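Local coordinates for hypothetical protein TT1466 (Thermus thermophilus, PDB 1IUK) that is of unknown cellular function but probably binds coenzyme A through a domain of the Rossmann-like class, at residues I16-A21 / Y31-L36; L44-R49 / L65-P70; R7-Q12 / V71-V76; S81-H86 / S102-P107. One frame throughout, in Å; residues are numbered along the deposited sequence.

How the contacts relate
From the N terminus, helix 3-12 enters the fold first, and contact 3 joins it to strand 73-76, closing the longest loop. Contacts 1 and 2 are nested inside that loop, one after the other. Contact 1 packs helix 28-38 on strand 15-19 within the first beta-alpha-beta unit; contact 2 lays the loop 65-70 against strand 42-46. Contact 4 follows in series, pairing 81-86 with 102-107. Strands 42-46, 15-19 and 73-76 lie side by side in one parallel sheet, so contacts 1, 2 and 3 share it. Val76 at the end of strand 73-76 touches Leu83 and Ile104, joining contact 3 to contact 4, although the two lie on opposite sides of the chain's centre.

Contact 1: residues I16-A21 / Y31-L36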
# COMPACT_ATOMS: atom_id res chain seq x y z
N ILE A 16 5.19 -5.19 0.18
CA ILE A 16 4.04 -4.30 0.18
C ILE A 16 4.09 -3.43 1.43
O ILE A 16 4.00 -3.93 2.55
CB ILE A 16 2.70 -5.09 0.19
CG1 ILE A 16 2.63 -6.04 -1.01
CG2 ILE A 16 1.52 -4.10 0.16
CD1 ILE A 16 1.30 -6.76 -1.15
N ALA A 17 4.28 -2.13 1.25
CA ALA A 17 4.31 -1.22 2.38
C ALA A 17 2.87 -0.77 2.60
O ALA A 17 2.18 -0.41 1.65
CB ALA A 17 5.22 0.00 2.09
N VAL A 18 2.41 -0.80 3.85
CA VAL A 18 1.04 -0.40 4.17
C VAL A 18 1.07 0.96 4.86
O VAL A 18 1.50 1.08 6.02
CB VAL A 18 0.36 -1.45 5.09
CG1 VAL A 18 -1.05 -0.99 5.45
CG2 VAL A 18 0.34 -2.82 4.38
N LEU A 19 0.63 1.98 4.15
CA LEU A 19 0.63 3.32 4.69
C LEU A 19 -0.66 3.51 5.48
O LEU A 19 -1.76 3.52 4.91
CB LEU A 19 0.72 4.34 3.55
CG LEU A 19 1.01 5.76 4.00
CD1 LEU A 19 2.43 5.84 4.52
CD2 LEU A 19 0.78 6.71 2.85
N GLY A 20 -0.51 3.67 6.79
CA GLY A 20 -1.67 3.84 7.65
C GLY A 20 -2.00 2.52 8.34
O GLY A 20 -3.13 2.34 8.80
N ALA A 21 -1.02 1.62 8.40
CA ALA A 21 -1.14 0.29 9.02
C ALA A 21 -1.73 0.44 10.42
O ALA A 21 -1.29 1.30 11.18
CB ALA A 21 0.22 -0.36 9.11
N TYR A 31 -6.55 -6.04 8.82
CA TYR A 31 -6.88 -7.34 8.24
C TYR A 31 -6.53 -7.53 6.76
O TYR A 31 -6.29 -8.67 6.34
CB TYR A 31 -8.35 -7.71 8.53
CG TYR A 31 -9.43 -6.92 7.84
CD1 TYR A 31 -9.70 -7.10 6.48
CD2 TYR A 31 -10.25 -6.05 8.57
CE1 TYR A 31 -10.75 -6.42 5.86
CE2 TYR A 31 -11.31 -5.37 7.96
CZ TYR A 31 -11.55 -5.56 6.61
OH TYR A 31 -12.58 -4.88 5.99
N VAL A 32 -6.46 -6.45 5.97
CA VAL A 32 -6.09 -6.61 4.56
C VAL A 32 -4.59 -6.98 4.55
O VAL A 32 -4.18 -7.93 3.86
CB VAL A 32 -6.37 -5.33 3.75
CG1 VAL A 32 -5.67 -5.40 2.40
CG2 VAL A 32 -7.87 -5.17 3.54
N PRO A 33 -3.76 -6.24 5.29
CA PRO A 33 -2.33 -6.57 5.32
C PRO A 33 -2.10 -8.01 5.84
O PRO A 33 -1.15 -8.70 5.44
CB PRO A 33 -1.75 -5.52 6.26
CG PRO A 33 -2.72 -4.40 6.23
CD PRO A 33 -4.06 -5.02 6.05
N ARG A 34 -2.96 -8.44 6.75
CA ARG A 34 -2.89 -9.77 7.33
C ARG A 34 -3.07 -10.81 6.22
O ARG A 34 -2.30 -11.77 6.12
CB ARG A 34 -3.99 -9.93 8.38
CG ARG A 34 -3.52 -10.56 9.66
CD ARG A 34 -4.68 -11.22 10.38
NE ARG A 34 -4.26 -12.43 11.08
CZ ARG A 34 -4.79 -13.63 10.88
NH1 ARG A 34 -5.77 -13.78 9.99
NH2 ARG A 34 -4.33 -14.68 11.56
N TYR A 35 -4.09 -10.61 5.40
CA TYR A 35 -4.37 -11.51 4.29
C TYR A 35 -3.18 -11.57 3.33
O TYR A 35 -2.77 -12.65 2.88
CB TYR A 35 -5.59 -11.02 3.52
CG TYR A 35 -5.75 -11.67 2.16
CD1 TYR A 35 -5.20 -11.10 1.02
CD2 TYR A 35 -6.48 -12.86 2.02
CE1 TYR A 35 -5.35 -11.70 -0.23
CE2 TYR A 35 -6.63 -13.47 0.77
CZ TYR A 35 -6.07 -12.88 -0.35
OH TYR A 35 -6.24 -13.46 -1.59
N LEU A 36 -2.63 -10.39 3.02
CA LEU A 36 -1.51 -10.27 2.10
C LEU A 36 -0.29 -11.03 2.56
O LEU A 36 0.38 -11.68 1.75
CB LEU A 36 -1.15 -8.79 1.92
CG LEU A 36 -1.70 -8.00 0.73
CD1 LEU A 36 -2.80 -8.73 -0.01
CD2 LEU A 36 -2.19 -6.66 1.23
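Val18 meets Pro33, and Ile16 meets Leu36, where strand 15-19 of a Rossmann-like sheet is covered by helix 28-38. These are the first strand and helix of a beta-alpha-beta unit that continues into strand 42-46. Val18 forks at CB, which points toward the helix. Val18 CG1, anti to the backbone N (chi1 178°), reaches Pro33 CG at 3.9 Å. Val18 CG2, on the N side, touches both Pro33 CB and Pro33 CG, and its distance to Pro33 CB is 3.9 Å. The two methyls thus straddle one corner of the proline ring, and the side chains cross nearly at right angles. Two residues earlier on the same face, Ile16 extends through CG1 (chi2 -175°) to bring CD1 within 3.8 Å of Leu36 CG, while its other branch, CG2, packs on Ile73 O of the neighbouring strand 73-76. Beta-branched residues suit a strand: Val18's short fork meets the proline ring, and Ile16's longer arm reaches Leu36, which presents a buried, branched apolar side chain. Pro33 offers a compact apolar ring but no N-H, so the helix is kinked where its bond to the preceding turn is missing. Past the strand, Val18 to Ala21 form a type II turn, with Gly20 taking the positive phi of its third position. All four touching residues are buried and purely hydrocarbon at the contact, consistent with packing and exclusion of water, rather than polar bonds, joining these two segments.

Contact 2: residues L44-R49 / L65-P70; sequences LPVNPR and LDLKEP
Leu44 and Val46 of strand 42-46, an outermost strand of the Rossmann-like parallel sheet, are covered by Leu67 and Glu69 of the irregular loop leading to strand 73-76. Leu67 is the central piece: its CD2 lies 3.8 Å from Leu44 CB, and its CD1 is 4.1 Å from Val46 CG2. One branched tip is therefore set between two strand residues that point the same way, while Pro45 between them faces away, onto Phe56 and Ala21. Glu69 completes the cover at the tip of Leu44, crossing it at a slant. Its CG sits between the backbone N and the carbonyl carbon (chi1 82°), and from there the chain extends so that Glu69 CG and Glu69 OE2 each lie 3.9 Å from Leu44 CD1. Leucine's length suits Leu44, which spans from Leu67 to Glu69, whereas Val46 needs only a short branch. Beyond the strand, Asn47 OD1 accepts from Arg49 N at 3.1 Å in an Asx turn, with the donor well above the carbonyl plane; ND2 of Asn47 is given to Ala21 O. The contact is thus apolar at Leu67 and turns polar at its Glu69 end, where a carboxylate oxygen abuts the leucine methyl and has a long, weak ion pair with Arg42.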
# COMPACT_ATOMS: atom_id res chain seq x y z
N LEU A 44 5.25 -4.40 5.07
CA LEU A 44 6.00 -3.46 5.89
C LEU A 44 5.05 -2.38 6.40
O LEU A 44 4.61 -1.52 5.63
CB LEU A 44 7.12 -2.83 5.06
CG LEU A 44 8.01 -3.84 4.34
CD1 LEU A 44 8.98 -3.11 3.41
CD2 LEU A 44 8.76 -4.67 5.37
N PRO A 45 4.70 -2.44 7.69
CA PRO A 45 3.79 -1.44 8.27
C PRO A 45 4.40 -0.04 8.47
O PRO A 45 5.49 0.10 9.02
CB PRO A 45 3.37 -2.08 9.60
CG PRO A 45 4.60 -2.87 10.01
CD PRO A 45 5.14 -3.43 8.70
N VAL A 46 3.68 0.98 8.01
CA VAL A 46 4.14 2.36 8.17
C VAL A 46 2.99 3.19 8.76
O VAL A 46 1.94 3.34 8.16
CB VAL A 46 4.59 3.00 6.82
CG1 VAL A 46 5.14 4.40 7.08
CG2 VAL A 46 5.66 2.14 6.16
N ASN A 47 3.21 3.72 9.96
CA ASN A 47 2.22 4.55 10.63
C ASN A 47 2.86 5.12 11.87
O ASN A 47 3.22 4.40 12.79
CB ASN A 47 0.99 3.72 11.04
CG ASN A 47 -0.22 4.59 11.37
OD1 ASN A 47 -0.07 5.78 11.67
ND2 ASN A 47 -1.41 4.01 11.31
N PRO A 48 3.01 6.45 11.91
CA PRO A 48 3.63 7.08 13.08
C PRO A 48 2.83 6.76 14.34
O PRO A 48 3.40 6.69 15.43
CB PRO A 48 3.61 8.57 12.74
CG PRO A 48 2.60 8.72 11.67
CD PRO A 48 2.60 7.44 10.90
N ARG A 49 1.52 6.55 14.17
CA ARG A 49 0.62 6.24 15.28
C ARG A 49 0.98 4.94 16.00
O ARG A 49 0.57 4.74 17.15
CB ARG A 49 -0.82 6.13 14.78
CG ARG A 49 -1.38 7.39 14.13
CD ARG A 49 -1.59 8.51 15.14
NE ARG A 49 -2.23 9.65 14.49
CZ ARG A 49 -1.59 10.54 13.74
NH1 ARG A 49 -0.27 10.43 13.56
NH2 ARG A 49 -2.25 11.53 13.16
N LEU A 65 10.27 6.79 4.31
CA LEU A 65 11.72 6.89 4.12
C LEU A 65 12.50 6.10 5.15
O LEU A 65 13.71 5.95 5.03
CB LEU A 65 12.15 8.36 4.15
CG LEU A 65 11.52 9.32 3.13
CD1 LEU A 65 11.49 8.67 1.76
CD2 LEU A 65 10.11 9.68 3.58
N ASP A 66 11.81 5.58 6.17
CA ASP A 66 12.47 4.78 7.19
C ASP A 66 12.61 3.33 6.71
O ASP A 66 13.36 2.55 7.28
CB ASP A 66 11.68 4.79 8.50
CG ASP A 66 11.85 6.08 9.29
OD1 ASP A 66 10.86 6.50 9.92
OD2 ASP A 66 12.97 6.65 9.30
N LEU A 67 11.87 2.97 5.67
CA LEU A 67 11.92 1.61 5.14
C LEU A 67 13.32 1.37 4.62
O LEU A 67 13.92 2.24 3.99
CB LEU A 67 10.88 1.42 4.02
CG LEU A 67 9.42 1.38 4.50
CD1 LEU A 67 8.45 1.17 3.34
CD2 LEU A 67 9.29 0.27 5.52
N LYS A 68 13.84 0.17 4.86
CA LYS A 68 15.19 -0.15 4.44
C LYS A 68 15.28 -1.05 3.20
O LYS A 68 16.31 -1.69 2.97
CB LYS A 68 15.95 -0.79 5.62
CG LYS A 68 16.27 0.18 6.77
CD LYS A 68 17.02 1.43 6.26
CE LYS A 68 17.63 2.24 7.41
NZ LYS A 68 17.34 3.71 7.30
N GLU A 69 14.22 -1.08 2.40
CA GLU A 69 14.22 -1.89 1.18
C GLU A 69 13.20 -1.38 0.17
O GLU A 69 12.24 -0.71 0.54
CB GLU A 69 13.96 -3.35 1.52
CG GLU A 69 12.50 -3.71 1.73
CD GLU A 69 12.29 -5.21 1.82
OE1 GLU A 69 12.52 -5.92 0.82
OE2 GLU A 69 11.89 -5.68 2.90
N PRO A 70 13.40 -1.69 -1.12
CA PRO A 70 12.47 -1.25 -2.18
C PRO A 70 11.07 -1.75 -1.95
O PRO A 70 10.88 -2.84 -1.42
CB PRO A 70 13.08 -1.81 -3.45
CG PRO A 70 14.52 -2.01 -3.10
CD PRO A 70 14.52 -2.45 -1.68

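Contact 3: residues R7-Q12 / V71-V76; sequences RAYLSQ and VDILDV
Tyr9 and Leu10 of helix 3-12 pack against Asp72 and Ile73, at the start of the central strand 73-76 of the Rossmann-like sheet. The helix leads in the chain to strand 15-19, yet its side chains here meet the neighbouring strand 73-76. The apolar part rests on Ile73. Ile73 CG1 lies 3.9 Å from Tyr9 CE1, at the edge of the ring and near its plane, the two side chains lying alongside and pointing opposite ways. Ile73 CD1 is modelled only 3.3 Å from Leu10 CD2, closer than two methyls normally come, so that exact spacing is doubtful, although the packing itself is plain. Leu10 also reaches Leu133 and Phe134 of helix 126-134, a use for its length and branched tip. The polar part has two pieces. Asp72 turns its carboxylate to the turn just before strand 15-19, where Asp72 OD1 accepts from Lys14 N, while the backbone N of Asp72 gives to Thr15 OG1. Tyrosine suits position 9 because its ring packs along the isoleucine while its phenol stretches to the main chain. With CG anti to the backbone N (chi1 -165°), the hydroxyl arrives as donor: Tyr9 OH to Asp72 O measures 2.7 Å, the C=O...O angle is 143°, and the oxygen lies in the plane of the ring.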
# COMPACT_ATOMS: atom_id res chain seq x y z
N ARG A 7 -2.29 -8.72 -12.96
CA ARG A 7 -1.99 -10.03 -12.40
C ARG A 7 -0.48 -10.26 -12.42
O ARG A 7 0.12 -10.67 -11.42
CB ARG A 7 -2.69 -11.13 -13.20
CG ARG A 7 -2.72 -12.49 -12.51
CD ARG A 7 -3.29 -13.57 -13.42
NE ARG A 7 -4.18 -12.99 -14.43
CZ ARG A 7 -5.49 -12.87 -14.28
NH1 ARG A 7 -6.08 -13.28 -13.17
NH2 ARG A 7 -6.21 -12.31 -15.25
N ALA A 8 0.14 -9.99 -13.57
CA ALA A 8 1.59 -10.16 -13.72
C ALA A 8 2.30 -9.31 -12.68
O ALA A 8 3.30 -9.73 -12.09
CB ALA A 8 2.03 -9.74 -15.13
N TYR A 9 1.76 -8.12 -12.44
CA TYR A 9 2.34 -7.22 -11.46
C TYR A 9 2.25 -7.75 -10.02
O TYR A 9 3.24 -7.78 -9.29
CB TYR A 9 1.68 -5.84 -11.56
CG TYR A 9 2.49 -4.80 -10.85
CD1 TYR A 9 2.62 -4.84 -9.46
CD2 TYR A 9 3.25 -3.85 -11.55
CE1 TYR A 9 3.49 -3.99 -8.79
CE2 TYR A 9 4.12 -3.00 -10.88
CZ TYR A 9 4.24 -3.08 -9.50
OH TYR A 9 5.14 -2.31 -8.81
N LEU A 10 1.05 -8.15 -9.61
CA LEU A 10 0.87 -8.65 -8.25
C LEU A 10 1.60 -9.96 -7.98
O LEU A 10 2.13 -10.16 -6.90
CB LEU A 10 -0.63 -8.82 -7.97
CG LEU A 10 -1.45 -7.53 -8.00
CD1 LEU A 10 -2.90 -7.86 -7.73
CD2 LEU A 10 -0.93 -6.54 -6.96
N SER A 11 1.63 -10.86 -8.97
CA SER A 11 2.28 -12.16 -8.77
C SER A 11 3.79 -12.05 -8.65
O SER A 11 4.43 -12.84 -7.96
CB SER A 11 1.90 -13.14 -9.89
OG SER A 11 2.31 -12.67 -11.16
N GLN A 12 4.36 -11.05 -9.31
CA GLN A 12 5.80 -10.86 -9.28
C GLN A 12 6.26 -10.07 -8.04
O GLN A 12 7.38 -10.26 -7.55
CB GLN A 12 6.25 -10.17 -10.57
CG GLN A 12 7.68 -10.45 -10.92
CD GLN A 12 8.61 -9.47 -10.25
OE1 GLN A 12 8.29 -8.27 -10.15
NE2 GLN A 12 9.75 -9.95 -9.76
N VAL A 71 10.09 -0.95 -2.35
CA VAL A 71 8.68 -1.28 -2.17
C VAL A 71 8.03 -1.52 -3.52
O VAL A 71 8.04 -0.64 -4.39
CB VAL A 71 7.96 -0.14 -1.43
CG1 VAL A 71 6.45 -0.32 -1.52
CG2 VAL A 71 8.44 -0.09 0.01
N ASP A 72 7.48 -2.71 -3.70
CA ASP A 72 6.83 -3.07 -4.96
C ASP A 72 5.44 -2.48 -5.03
O ASP A 72 5.01 -2.02 -6.08
CB ASP A 72 6.77 -4.59 -5.11
CG ASP A 72 8.15 -5.21 -5.28
OD1 ASP A 72 8.49 -6.13 -4.52
OD2 ASP A 72 8.90 -4.77 -6.17
N ILE A 73 4.73 -2.50 -3.90
CA ILE A 73 3.38 -1.96 -3.83
C ILE A 73 3.20 -1.14 -2.57
O ILE A 73 3.57 -1.58 -1.47
CB ILE A 73 2.31 -3.09 -3.79
CG1 ILE A 73 2.46 -3.99 -5.02
CG2 ILE A 73 0.90 -2.48 -3.70
CD1 ILE A 73 1.44 -5.10 -5.09
N LEU A 74 2.66 0.07 -2.72
CA LEU A 74 2.39 0.91 -1.56
C LEU A 74 0.87 0.86 -1.40
O LEU A 74 0.14 1.46 -2.20
CB LEU A 74 2.86 2.36 -1.77
CG LEU A 74 2.56 3.28 -0.57
CD1 LEU A 74 3.40 2.88 0.62
CD2 LEU A 74 2.80 4.73 -0.95
N ASP A 75 0.39 0.10 -0.41
CA ASP A 75 -1.04 -0.04 -0.14
C ASP A 75 -1.39 1.09 0.82
O ASP A 75 -0.98 1.08 1.98
CB ASP A 75 -1.30 -1.40 0.51
CG ASP A 75 -2.76 -1.84 0.42
OD1 ASP A 75 -3.55 -1.28 -0.36
OD2 ASP A 75 -3.09 -2.79 1.16
N VAL A 76 -2.14 2.07 0.32
CA VAL A 76 -2.50 3.26 1.06
C VAL A 76 -3.88 3.25 1.70
O VAL A 76 -4.90 3.15 1.02
CB VAL A 76 -2.39 4.52 0.15
CG1 VAL A 76 -2.60 5.79 0.96
CG2 VAL A 76 -1.03 4.55 -0.54

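Contact 4: residues S81-H86 / S102-P107; sequences SALMDH and SGIRHP
Leu83 and His106 bring their CA atoms to 7.7 Å where segment 81-86 faces the non-repetitive 102-107. The first begins as a weakly bonded helical turn at about 81-83; Met84 to His86 then stay near helical backbone angles but lack the usual bonding, and His86 N donates to Leu83 O at 2.8 Å. The second passes through Gly103, at a positive phi that glycine tolerates well, then runs extended to His106, the N-cap of helix 107-115. Leu83 CB is directed at the other segment, and Leu83 CD1 is shared, 3.7 Å from Ile104 CG2 and 3.8 Å from His106 CB. Isoleucine suits position 104 because its branches serve two partners, CG2 reaching Leu83 and CD1 reaching Val76 O. Met84's flexible chain curls so that Met84 CG comes 3.4 Å from His106 CE1 and Met84 SD stands 4.5 Å from the centroid of the His106 ring. The sulfur lies 53° off the ring normal, an oblique sulfur-aromatic contact. Histidine suits the N-cap because ND1 can accept the N-H of Phe109, a bond that probably limits the ring's rotation; the backbone N of His106 gives to Glu110. Phe109 of helix 107-115 also touches Leu83 and Met84, and on the sheet side Val76, ending strand 73-76, packs against Leu83 CD2 as well, so the contact bridges that strand's end and the helix.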
# COMPACT_ATOMS: atom_id res chain seq x y z
N SER A 81 -7.80 13.57 2.53
CA SER A 81 -7.38 14.82 3.15
C SER A 81 -6.00 14.76 3.80
O SER A 81 -5.52 15.74 4.36
CB SER A 81 -8.43 15.27 4.18
OG SER A 81 -8.62 14.30 5.20
N ALA A 82 -5.34 13.60 3.73
CA ALA A 82 -4.02 13.44 4.34
C ALA A 82 -2.97 13.07 3.29
O ALA A 82 -1.77 13.06 3.57
CB ALA A 82 -4.07 12.35 5.42
N LEU A 83 -3.42 12.79 2.09
CA LEU A 83 -2.51 12.34 1.05
C LEU A 83 -1.48 13.35 0.56
O LEU A 83 -0.31 13.00 0.40
CB LEU A 83 -3.32 11.79 -0.13
CG LEU A 83 -4.21 10.58 0.18
CD1 LEU A 83 -4.92 10.11 -1.08
CD2 LEU A 83 -3.37 9.45 0.77
N MET A 84 -1.89 14.59 0.33
CA MET A 84 -0.95 15.59 -0.16
C MET A 84 0.26 15.79 0.76
O MET A 84 1.37 16.01 0.29
CB MET A 84 -1.66 16.91 -0.41
CG MET A 84 -2.46 16.94 -1.71
SD MET A 84 -1.63 16.27 -3.19
CE MET A 84 -0.52 17.56 -3.63
N ASP A 85 0.07 15.71 2.07
CA ASP A 85 1.18 15.88 3.00
C ASP A 85 2.13 14.69 2.97
O ASP A 85 3.22 14.73 3.53
CB ASP A 85 0.67 16.09 4.42
CG ASP A 85 -0.09 17.39 4.58
OD1 ASP A 85 0.19 18.35 3.83
OD2 ASP A 85 -0.98 17.47 5.47
N HIS A 86 1.70 13.60 2.32
CA HIS A 86 2.52 12.40 2.22
C HIS A 86 3.24 12.36 0.87
O HIS A 86 4.23 11.65 0.70
CB HIS A 86 1.66 11.12 2.34
CG HIS A 86 1.26 10.75 3.74
ND1 HIS A 86 2.15 10.26 4.67
CD2 HIS A 86 0.05 10.72 4.34
CE1 HIS A 86 1.51 9.95 5.78
NE2 HIS A 86 0.23 10.23 5.61
N SER A 102 -10.12 1.32 -0.67
CA SER A 102 -11.52 1.70 -0.81
C SER A 102 -11.89 3.06 -0.19
O SER A 102 -11.50 3.38 0.93
CB SER A 102 -12.41 0.61 -0.20
OG SER A 102 -12.21 -0.62 -0.87
N GLY A 103 -12.67 3.84 -0.94
CA GLY A 103 -13.10 5.14 -0.47
C GLY A 103 -12.02 6.21 -0.47
O GLY A 103 -12.18 7.26 0.16
N ILE A 104 -10.93 5.96 -1.19
CA ILE A 104 -9.84 6.92 -1.24
C ILE A 104 -9.48 7.32 -2.67
O ILE A 104 -8.94 6.52 -3.44
CB ILE A 104 -8.58 6.36 -0.53
CG1 ILE A 104 -8.88 6.11 0.95
CG2 ILE A 104 -7.42 7.36 -0.68
CD1 ILE A 104 -7.87 5.20 1.65
N ARG A 105 -9.80 8.57 -3.01
CA ARG A 105 -9.47 9.16 -4.32
C ARG A 105 -8.94 10.57 -4.05
O ARG A 105 -9.32 11.22 -3.07
CB ARG A 105 -10.71 9.28 -5.22
CG ARG A 105 -11.31 7.96 -5.70
CD ARG A 105 -10.33 7.10 -6.47
NE ARG A 105 -9.67 7.77 -7.59
CZ ARG A 105 -10.24 8.04 -8.76
NH1 ARG A 105 -11.49 7.70 -8.98
NH2 ARG A 105 -9.54 8.62 -9.73
N HIS A 106 -8.05 11.03 -4.91
CA HIS A 106 -7.50 12.37 -4.77
C HIS A 106 -6.81 12.76 -6.06
O HIS A 106 -5.63 12.45 -6.27
CB HIS A 106 -6.51 12.48 -3.62
CG HIS A 106 -6.22 13.90 -3.23
ND1 HIS A 106 -5.32 14.69 -3.91
CD2 HIS A 106 -6.72 14.67 -2.23
CE1 HIS A 106 -5.29 15.89 -3.36
NE2 HIS A 106 -6.13 15.90 -2.34
N PRO A 107 -7.55 13.44 -6.95
CA PRO A 107 -7.14 13.93 -8.27
C PRO A 107 -5.72 14.48 -8.36
O PRO A 107 -4.92 14.00 -9.16
CB PRO A 107 -8.19 15.00 -8.57
CG PRO A 107 -9.41 14.47 -7.92
CD PRO A 107 -8.96 13.78 -6.67